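FOKI restriction endonuclease (PDB 2FOK) recognises a specific DNA sequence and, as a type IIS restriction endonuclease, cleaves the DNA outside that site by metal-dependent hydrolysis. Local coordinates at residues A[66-71]-A[109-114]; A[6-11]-A[120-125]; A[401-406]-A[558-563]. One frame throughout, in Å; residues are numbered along the deposited sequence.

Interaction 1 (A[66-71]-A[109-114]); sequences YTYKEL and GFLRWA
In the first subdomain of the recognition domain, helix 104-116 packs against the start of the short helix 68-72 by setting Leu111 between Tyr68 and Leu71. Leu111 CD2 lies obliquely against the hydroxyl end of the Tyr68 ring, 3.5 Å from Tyr68 OH and 3.6 Å from Tyr68 CZ, whereas Leu111 CD1 meets Leu71 CD1 at 3.7 Å, these two leucine side chains crossing at about a right angle. In Leu111, CG anti to the backbone N (chi1 179°) sends the two methyls toward Tyr68 and Leu71. The subdomain belongs to the helix-turn-helix clan, and all three touching residues are buried in it, with Phe129 of strand 128-131 lying against Leu71 and Leu111. Replacing Leu111 by alanine removes both methyls, and would probably leave a gap between Tyr68 and Leu71 that nothing else in the two segments fills. Tyr68 OH is tied by a hydrogen bond to Asp108, one residue ahead of 109-114, which fixes the ring's outer end. At the start of helix 68-72 a capping box closes the turn: Glu70 N donates to Thr67 OG1 at 3.3 Å, and Thr67 N donates to Glu70 OE1 at 2.9 Å, approaching from above the carboxylate plane.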
loop_
_atom_site.group_PDB
_atom_site.type_symbol
_atom_site.label_atom_id
_atom_site.label_comp_id
_atom_site.label_asym_id
_atom_site.label_seq_id
_atom_site.Cartn_x
_atom_site.Cartn_y
_atom_site.Cartn_z
ATOM N N TYR A 66 29.203 6.237 3.350
ATOM C CA TYR A 66 28.546 7.347 2.656
ATOM C C TYR A 66 27.262 7.730 3.379
ATOM O O TYR A 66 26.537 6.863 3.855
ATOM C CB TYR A 66 28.197 6.962 1.204
ATOM C CG TYR A 66 29.338 6.428 0.349
ATOM C CD1 TYR A 66 30.520 7.152 0.176
ATOM C CD2 TYR A 66 29.219 5.211 -0.317
ATOM C CE1 TYR A 66 31.558 6.671 -0.644
ATOM C CE2 TYR A 66 30.249 4.724 -1.137
ATOM C CZ TYR A 66 31.410 5.459 -1.293
ATOM O OH TYR A 66 32.422 4.970 -2.091
ATOM N N THR A 67 26.980 9.027 3.462
ATOM C CA THR A 67 25.761 9.494 4.117
ATOM C C THR A 67 24.645 9.458 3.094
ATOM O O THR A 67 24.894 9.392 1.888
ATOM C CB THR A 67 25.878 10.949 4.620
ATOM O OG1 THR A 67 25.973 11.831 3.500
ATOM C CG2 THR A 67 27.098 11.125 5.505
ATOM N N TYR A 68 23.411 9.511 3.573
ATOM C CA TYR A 68 22.258 9.481 2.686
ATOM C C TYR A 68 22.398 10.519 1.577
ATOM O O TYR A 68 22.250 10.201 0.399
ATOM C CB TYR A 68 20.977 9.750 3.477
ATOM C CG TYR A 68 19.766 9.024 2.940
ATOM C CD1 TYR A 68 19.106 9.478 1.792
ATOM C CD2 TYR A 68 19.275 7.887 3.580
ATOM C CE1 TYR A 68 17.981 8.810 1.293
ATOM C CE2 TYR A 68 18.156 7.212 3.095
ATOM C CZ TYR A 68 17.515 7.679 1.951
ATOM O OH TYR A 68 16.416 7.009 1.473
ATOM N N LYS A 69 22.697 11.758 1.964
ATOM C CA LYS A 69 22.849 12.850 1.013
ATOM C C LYS A 69 23.891 12.570 -0.065
ATOM O O LYS A 69 23.598 12.650 -1.256
ATOM C CB LYS A 69 23.201 14.142 1.748
ATOM C CG LYS A 69 23.244 15.349 0.836
ATOM C CD LYS A 69 22.863 16.624 1.547
ATOM C CE LYS A 69 22.766 17.781 0.557
ATOM N NZ LYS A 69 22.883 17.332 -0.870
ATOM N N GLU A 70 25.106 12.239 0.346
ATOM C CA GLU A 70 26.181 11.954 -0.608
ATOM C C GLU A 70 25.754 10.960 -1.701
ATOM O O GLU A 70 26.172 11.071 -2.852
ATOM C CB GLU A 70 27.408 11.406 0.138
ATOM C CG GLU A 70 28.235 12.456 0.864
ATOM C CD GLU A 70 28.913 11.905 2.112
ATOM O OE1 GLU A 70 28.985 10.668 2.261
ATOM O OE2 GLU A 70 29.378 12.706 2.949
ATOM N N LEU A 71 24.921 9.989 -1.332
ATOM C CA LEU A 71 24.435 8.973 -2.270
ATOM C C LEU A 71 23.234 9.409 -3.119
ATOM O O LEU A 71 23.205 9.185 -4.323
ATOM C CB LEU A 71 24.038 7.705 -1.508
ATOM C CG LEU A 71 25.134 6.731 -1.064
ATOM C CD1 LEU A 71 24.680 5.960 0.179
ATOM C CD2 LEU A 71 25.427 5.776 -2.192
ATOM N N GLY A 109 15.333 4.498 -4.907
ATOM C CA GLY A 109 14.784 3.160 -5.012
ATOM C C GLY A 109 15.920 2.153 -4.935
ATOM O O GLY A 109 15.836 1.154 -4.225
ATOM N N PHE A 110 16.990 2.438 -5.675
ATOM C CA PHE A 110 18.178 1.596 -5.726
ATOM C C PHE A 110 18.840 1.497 -4.352
ATOM O O PHE A 110 19.369 0.454 -3.988
ATOM C CB PHE A 110 19.178 2.171 -6.738
ATOM C CG PHE A 110 18.976 1.677 -8.145
ATOM C CD1 PHE A 110 19.115 0.326 -8.451
ATOM C CD2 PHE A 110 18.639 2.562 -9.163
ATOM C CE1 PHE A 110 18.922 -0.135 -9.753
ATOM C CE2 PHE A 110 18.444 2.111 -10.457
ATOM C CZ PHE A 110 18.587 0.755 -10.755
ATOM N N LEU A 111 18.833 2.591 -3.600
ATOM C CA LEU A 111 19.419 2.579 -2.259
ATOM C C LEU A 111 18.551 1.675 -1.375
ATOM O O LEU A 111 19.053 0.818 -0.639
ATOM C CB LEU A 111 19.458 4.006 -1.688
ATOM C CG LEU A 111 20.022 4.216 -0.276
ATOM C CD1 LEU A 111 21.124 5.244 -0.310
ATOM C CD2 LEU A 111 18.925 4.665 0.664
ATOM N N ARG A 112 17.239 1.875 -1.473
ATOM C CA ARG A 112 16.257 1.114 -0.710
ATOM C C ARG A 112 16.325 -0.362 -1.071
ATOM O O ARG A 112 16.148 -1.227 -0.213
ATOM C CB ARG A 112 14.849 1.672 -0.972
ATOM C CG ARG A 112 14.580 2.992 -0.242
ATOM C CD ARG A 112 13.289 3.675 -0.686
ATOM N NE ARG A 112 12.108 3.007 -0.144
ATOM C CZ ARG A 112 11.010 3.625 0.286
ATOM N NH1 ARG A 112 10.913 4.952 0.247
ATOM N NH2 ARG A 112 10.001 2.908 0.762
ATOM N N TRP A 113 16.597 -0.638 -2.343
ATOM C CA TRP A 113 16.712 -2.001 -2.843
ATOM C C TRP A 113 17.985 -2.695 -2.301
ATOM O O TRP A 113 17.917 -3.791 -1.757
ATOM C CB TRP A 113 16.715 -1.952 -4.370
ATOM C CG TRP A 113 16.550 -3.258 -5.082
ATOM C CD1 TRP A 113 16.266 -4.475 -4.531
ATOM C CD2 TRP A 113 16.685 -3.476 -6.498
ATOM N NE1 TRP A 113 16.218 -5.445 -5.521
ATOM C CE2 TRP A 113 16.471 -4.854 -6.734
ATOM C CE3 TRP A 113 16.970 -2.637 -7.590
ATOM C CZ2 TRP A 113 16.530 -5.411 -8.019
ATOM C CZ3 TRP A 113 17.029 -3.192 -8.871
ATOM C CH2 TRP A 113 16.810 -4.564 -9.071
ATOM N N ALA A 114 19.138 -2.049 -2.429
ATOM C CA ALA A 114 20.397 -2.620 -1.940
ATOM C C ALA A 114 20.300 -2.908 -0.449
ATOM O O ALA A 114 20.723 -3.955 0.028
ATOM C CB ALA A 114 21.534 -1.662 -2.200
#

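Interaction 2 (A[6-11]-A[120-125]); sequences RTFGWV and IEYINK
Phe8 and Tyr122 form an aromatic pair that joins the N-terminal loop to strand 120-123. It is edge-to-face (T-shaped): the edge of Phe8 is directed at the face of Tyr122, with ring centroids 5.2 Å apart and planes at 61°. The leading atom is Phe8 CE2, which comes over the Tyr122 ring toward its rim, 3.8 Å from Tyr122 CD2 and 4.0 Å from Tyr122 CG. Tyr122 stretches toward the loop because its CG is anti to the backbone N (chi1 178°). On the opposite face of the same ring lies the backbone N of Asn124.

A van der Waals contact is added by the aliphatic CG of Arg6, which approaches the phenol oxygen Tyr122 OH to 3.7 Å. The chain of Arg6 bends at chi2 (-62°), and its guanidinium plane stands perpendicular to the tyrosine ring.

The polar interactions converge on Asp127, which lies outside both segments, in the turn between strands 120-123 and 128-131. Asp127 OD2 forms a salt bridge with Arg6 NH2, while Asp127 OD1 is hydrogen-bonded to Tyr122 OH; the shared acid thus holds both side chains beside each other and would probably offset the arginine's charge. Arg6 also makes a cation-pi contact with Tyr68. Taken together, the contact fastens an irregular N-terminal segment onto the outermost strand of the small three-stranded antiparallel sheet in this subdomain, which belongs to the helix-turn-helix clan.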
loop_
_atom_site.group_PDB
_atom_site.type_symbol
_atom_site.label_atom_id
_atom_site.label_comp_id
_atom_site.label_asym_id
_atom_site.label_seq_id
_atom_site.Cartn_x
_atom_site.Cartn_y
_atom_site.Cartn_z
ATOM N N ARG A 6 13.866 7.987 7.985
ATOM C CA ARG A 6 13.912 7.353 6.678
ATOM C C ARG A 6 12.837 6.275 6.605
ATOM O O ARG A 6 12.125 6.028 7.582
ATOM C CB ARG A 6 15.297 6.735 6.440
ATOM C CG ARG A 6 16.465 7.714 6.547
ATOM C CD ARG A 6 16.337 8.819 5.482
ATOM N NE ARG A 6 17.370 9.847 5.612
ATOM C CZ ARG A 6 17.451 10.933 4.851
ATOM N NH1 ARG A 6 16.555 11.141 3.898
ATOM N NH2 ARG A 6 18.428 11.814 5.048
ATOM N N THR A 7 12.731 5.647 5.441
ATOM C CA THR A 7 11.753 4.599 5.186
ATOM C C THR A 7 12.433 3.553 4.308
ATOM O O THR A 7 12.953 3.895 3.250
ATOM C CB THR A 7 10.531 5.176 4.433
ATOM O OG1 THR A 7 9.854 6.120 5.278
ATOM C CG2 THR A 7 9.570 4.064 4.028
ATOM N N PHE A 8 12.434 2.290 4.746
ATOM C CA PHE A 8 13.075 1.203 3.989
ATOM C C PHE A 8 12.243 -0.072 3.990
ATOM O O PHE A 8 11.213 -0.159 4.654
ATOM C CB PHE A 8 14.435 0.815 4.594
ATOM C CG PHE A 8 15.400 1.946 4.749
ATOM C CD1 PHE A 8 15.868 2.641 3.638
ATOM C CD2 PHE A 8 15.879 2.288 6.012
ATOM C CE1 PHE A 8 16.807 3.667 3.782
ATOM C CE2 PHE A 8 16.812 3.303 6.173
ATOM C CZ PHE A 8 17.282 3.998 5.057
ATOM N N GLY A 9 12.734 -1.069 3.259
ATOM C CA GLY A 9 12.083 -2.368 3.203
ATOM C C GLY A 9 11.040 -2.528 2.127
ATOM O O GLY A 9 10.476 -3.612 1.968
ATOM N N TRP A 10 10.798 -1.462 1.372
ATOM C CA TRP A 10 9.772 -1.478 0.336
ATOM C C TRP A 10 10.140 -0.632 -0.882
ATOM O O TRP A 10 10.398 0.573 -0.775
ATOM C CB TRP A 10 8.461 -0.972 0.931
ATOM C CG TRP A 10 8.079 -1.638 2.225
ATOM C CD1 TRP A 10 8.356 -1.199 3.495
ATOM C CD2 TRP A 10 7.364 -2.865 2.376
ATOM N NE1 TRP A 10 7.859 -2.082 4.420
ATOM C CE2 TRP A 10 7.247 -3.115 3.761
ATOM C CE3 TRP A 10 6.809 -3.785 1.472
ATOM C CZ2 TRP A 10 6.597 -4.248 4.268
ATOM C CZ3 TRP A 10 6.160 -4.914 1.978
ATOM C CH2 TRP A 10 6.060 -5.134 3.365
ATOM N N VAL A 11 10.148 -1.269 -2.044
ATOM C CA VAL A 11 10.480 -0.587 -3.289
ATOM C C VAL A 11 9.290 -0.710 -4.243
ATOM O O VAL A 11 8.692 -1.775 -4.357
ATOM C CB VAL A 11 11.761 -1.196 -3.928
ATOM C CG1 VAL A 11 12.594 -0.094 -4.561
ATOM C CG2 VAL A 11 12.590 -1.925 -2.861
ATOM N N ILE A 120 24.017 -3.668 1.903
ATOM C CA ILE A 120 24.565 -2.501 2.578
ATOM C C ILE A 120 23.749 -2.355 3.858
ATOM O O ILE A 120 22.591 -2.769 3.911
ATOM C CB ILE A 120 24.467 -1.200 1.714
ATOM C CG1 ILE A 120 23.020 -0.730 1.594
ATOM C CG2 ILE A 120 25.074 -1.445 0.324
ATOM C CD1 ILE A 120 22.838 0.445 0.619
ATOM N N GLU A 121 24.358 -1.808 4.902
ATOM C CA GLU A 121 23.661 -1.635 6.171
ATOM C C GLU A 121 23.588 -0.155 6.494
ATOM O O GLU A 121 24.473 0.597 6.109
ATOM C CB GLU A 121 24.398 -2.382 7.289
ATOM C CG GLU A 121 25.820 -1.895 7.524
ATOM C CD GLU A 121 26.709 -2.946 8.189
ATOM O OE1 GLU A 121 26.236 -4.080 8.425
ATOM O OE2 GLU A 121 27.888 -2.638 8.479
ATOM N N TYR A 122 22.536 0.244 7.205
ATOM C CA TYR A 122 22.299 1.639 7.590
ATOM C C TYR A 122 22.675 1.874 9.048
ATOM O O TYR A 122 22.263 1.125 9.932
ATOM C CB TYR A 122 20.814 1.986 7.394
ATOM C CG TYR A 122 20.420 3.396 7.801
ATOM C CD1 TYR A 122 20.947 4.500 7.137
ATOM C CD2 TYR A 122 19.519 3.627 8.849
ATOM C CE1 TYR A 122 20.594 5.802 7.491
ATOM C CE2 TYR A 122 19.152 4.937 9.221
ATOM C CZ TYR A 122 19.696 6.018 8.530
ATOM O OH TYR A 122 19.343 7.320 8.840
ATOM N N ILE A 123 23.445 2.929 9.295
ATOM C CA ILE A 123 23.867 3.278 10.644
ATOM C C ILE A 123 23.058 4.472 11.118
ATOM O O ILE A 123 23.375 5.616 10.786
ATOM C CB ILE A 123 25.368 3.649 10.698
ATOM C CG1 ILE A 123 26.212 2.410 10.421
ATOM C CG2 ILE A 123 25.724 4.211 12.074
ATOM C CD1 ILE A 123 26.702 2.320 9.004
ATOM N N ASN A 124 22.016 4.197 11.896
ATOM C CA ASN A 124 21.146 5.246 12.425
ATOM C C ASN A 124 21.967 6.303 13.148
ATOM O O ASN A 124 23.036 6.003 13.664
ATOM C CB ASN A 124 20.135 4.648 13.410
ATOM C CG ASN A 124 18.872 4.168 12.734
ATOM O OD1 ASN A 124 17.908 4.917 12.598
ATOM N ND2 ASN A 124 18.867 2.912 12.308
ATOM N N LYS A 125 21.474 7.538 13.178
ATOM C CA LYS A 125 22.168 8.620 13.885
ATOM C C LYS A 125 23.334 9.206 13.112
ATOM O O LYS A 125 23.736 10.346 13.342
ATOM C CB LYS A 125 22.654 8.127 15.261
#

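Interaction 3 (A[401-406]-A[558-563]); sequences LKYVPH and IKAGTL
Tyr403 leans its methylene and the CD2-CE2 part of its ring against Lys559 and Ala560, the last residues of helix 548-560. Its side chain crosses that of Lys559 obliquely, and the two meet at their roots: Tyr403 CB lies 3.6 Å from Lys559 CB. Farther along the ring, CE2 of Tyr403 reaches Ala560, 3.5 Å from both Ala560 CA and Ala560 CB, while Tyr403 CD2 passes 3.7 Å from Ala560 N. The ring presents itself obliquely to both residues. Tyr403 CG stands anti to its own carbonyl carbon (chi1 -54°), a setting that carries the ring along the helix end toward Ala560. Lys559 starts toward the tyrosine but bends at chi2 and chi3, so that its ammonium end leads away and its CB and CG remain as the touching part.

The helix ends with Ala560; Gly561, the first residue beyond it, has positive phi (89°), where a side chain would jam against the preceding carbonyl O. Both segments belong to the cleavage domain, of the PDDEXK nuclease clan, where the contact joins the loop following helix 389-398 to the C-terminal end of helix 548-560. The contact itself rests on van der Waals packing of exposed carbons, is probably weak and adaptable on its own, and is supplemented by the hydrogen bond from Tyr403 N to Glu556 OE1, one turn earlier in the helix.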
loop_
_atom_site.group_PDB
_atom_site.type_symbol
_atom_site.label_atom_id
_atom_site.label_comp_id
_atom_site.label_asym_id
_atom_site.label_seq_id
_atom_site.Cartn_x
_atom_site.Cartn_y
_atom_site.Cartn_z
ATOM N N LEU A 401 -16.170 -0.757 17.306
ATOM C CA LEU A 401 -16.876 -1.353 16.181
ATOM C C LEU A 401 -16.473 -2.826 16.168
ATOM O O LEU A 401 -15.426 -3.188 15.644
ATOM C CB LEU A 401 -16.473 -0.656 14.869
ATOM C CG LEU A 401 -16.539 0.886 14.786
ATOM C CD1 LEU A 401 -16.567 1.303 13.316
ATOM C CD2 LEU A 401 -17.779 1.443 15.511
ATOM N N LYS A 402 -17.314 -3.660 16.767
ATOM C CA LYS A 402 -17.073 -5.097 16.884
ATOM C C LYS A 402 -17.454 -5.923 15.663
ATOM O O LYS A 402 -17.277 -7.136 15.660
ATOM C CB LYS A 402 -17.810 -5.640 18.114
ATOM N N TYR A 403 -17.981 -5.285 14.627
ATOM C CA TYR A 403 -18.375 -6.025 13.434
ATOM C C TYR A 403 -17.697 -5.528 12.168
ATOM O O TYR A 403 -17.622 -6.243 11.174
ATOM C CB TYR A 403 -19.896 -5.968 13.274
ATOM C CG TYR A 403 -20.630 -6.432 14.509
ATOM C CD1 TYR A 403 -20.376 -7.688 15.059
ATOM C CD2 TYR A 403 -21.534 -5.596 15.164
ATOM C CE1 TYR A 403 -20.998 -8.098 16.232
ATOM C CE2 TYR A 403 -22.165 -5.999 16.340
ATOM C CZ TYR A 403 -21.887 -7.248 16.864
ATOM O OH TYR A 403 -22.489 -7.653 18.026
ATOM N N VAL A 404 -17.186 -4.306 12.227
ATOM C CA VAL A 404 -16.523 -3.663 11.091
ATOM C C VAL A 404 -15.089 -4.134 10.881
ATOM O O VAL A 404 -14.225 -3.908 11.734
ATOM C CB VAL A 404 -16.502 -2.108 11.272
ATOM C CG1 VAL A 404 -15.566 -1.465 10.256
ATOM C CG2 VAL A 404 -17.917 -1.539 11.129
ATOM N N PRO A 405 -14.812 -4.794 9.739
ATOM C CA PRO A 405 -13.437 -5.248 9.504
ATOM C C PRO A 405 -12.550 -4.027 9.706
ATOM O O PRO A 405 -12.657 -3.058 8.959
ATOM C CB PRO A 405 -13.451 -5.715 8.053
ATOM C CG PRO A 405 -14.890 -6.068 7.783
ATOM C CD PRO A 405 -15.720 -5.148 8.631
ATOM N N HIS A 406 -11.695 -4.090 10.728
ATOM C CA HIS A 406 -10.791 -3.005 11.115
ATOM C C HIS A 406 -10.114 -2.250 9.977
ATOM O O HIS A 406 -9.854 -1.051 10.081
ATOM C CB HIS A 406 -9.736 -3.544 12.084
ATOM C CG HIS A 406 -10.241 -3.706 13.486
ATOM N ND1 HIS A 406 -9.512 -4.335 14.472
ATOM C CD2 HIS A 406 -11.400 -3.316 14.067
ATOM C CE1 HIS A 406 -10.201 -4.324 15.600
ATOM N NE2 HIS A 406 -11.351 -3.710 15.381
ATOM N N ILE A 558 -25.768 -1.766 11.014
ATOM C CA ILE A 558 -26.449 -2.669 10.100
ATOM C C ILE A 558 -26.179 -4.081 10.600
ATOM O O ILE A 558 -27.056 -4.945 10.584
ATOM C CB ILE A 558 -25.884 -2.545 8.660
ATOM C CG1 ILE A 558 -26.262 -1.189 8.057
ATOM C CG2 ILE A 558 -26.378 -3.706 7.802
ATOM C CD1 ILE A 558 -27.754 -1.032 7.766
ATOM N N LYS A 559 -24.950 -4.292 11.059
ATOM C CA LYS A 559 -24.502 -5.584 11.549
ATOM C C LYS A 559 -24.934 -5.896 12.974
ATOM O O LYS A 559 -25.275 -7.040 13.283
ATOM C CB LYS A 559 -22.977 -5.666 11.443
ATOM C CG LYS A 559 -22.466 -5.714 10.015
ATOM C CD LYS A 559 -23.005 -6.919 9.276
ATOM C CE LYS A 559 -21.962 -7.474 8.325
ATOM N NZ LYS A 559 -22.572 -8.359 7.284
ATOM N N ALA A 560 -24.900 -4.888 13.845
ATOM C CA ALA A 560 -25.308 -5.080 15.227
ATOM C C ALA A 560 -26.812 -5.280 15.263
ATOM O O ALA A 560 -27.374 -5.706 16.279
ATOM C CB ALA A 560 -24.919 -3.886 16.061
ATOM N N GLY A 561 -27.463 -4.964 14.147
ATOM C CA GLY A 561 -28.902 -5.135 14.048
ATOM C C GLY A 561 -29.739 -3.950 14.492
ATOM O O GLY A 561 -30.966 -4.026 14.477
ATOM N N THR A 562 -29.103 -2.849 14.874
ATOM C CA THR A 562 -29.866 -1.692 15.315
ATOM C C THR A 562 -30.053 -0.620 14.245
ATOM O O THR A 562 -30.255 0.549 14.550
ATOM C CB THR A 562 -29.252 -1.050 16.573
ATOM O OG1 THR A 562 -28.012 -0.413 16.236
ATOM C CG2 THR A 562 -29.022 -2.106 17.660
ATOM N N LEU A 563 -29.993 -1.018 12.984
ATOM C CA LEU A 563 -30.213 -0.064 11.906
ATOM C C LEU A 563 -30.676 -0.795 10.670
ATOM O O LEU A 563 -30.180 -1.870 10.368
ATOM C CB LEU A 563 -28.944 0.718 11.590
ATOM C CG LEU A 563 -29.109 1.759 10.466
ATOM C CD1 LEU A 563 -29.857 2.993 10.994
ATOM C CD2 LEU A 563 -27.742 2.144 9.928
#

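How the interactions relate
Interactions 1 and 2 are neighbours in the first recognition subdomain, their centres about 8 Å apart. Along the chain, interaction 1 lies within the span from 6-11 to 120-125, and helix 104-116 leads directly into strand 120-123. Both reach the three-stranded antiparallel sheet, and they touch where Tyr68 meets Arg6 and where Arg112 meets Trp10, so the N-terminal loop, the helix and the sheet form one continuous packed unit. Interaction 3 comes later in the chain, in the cleavage domain across the chain's centre, with centres about 46 Å from interaction 1 and 40 Å from interaction 2. This spacing is consistent with separate modules for DNA recognition and cleavage.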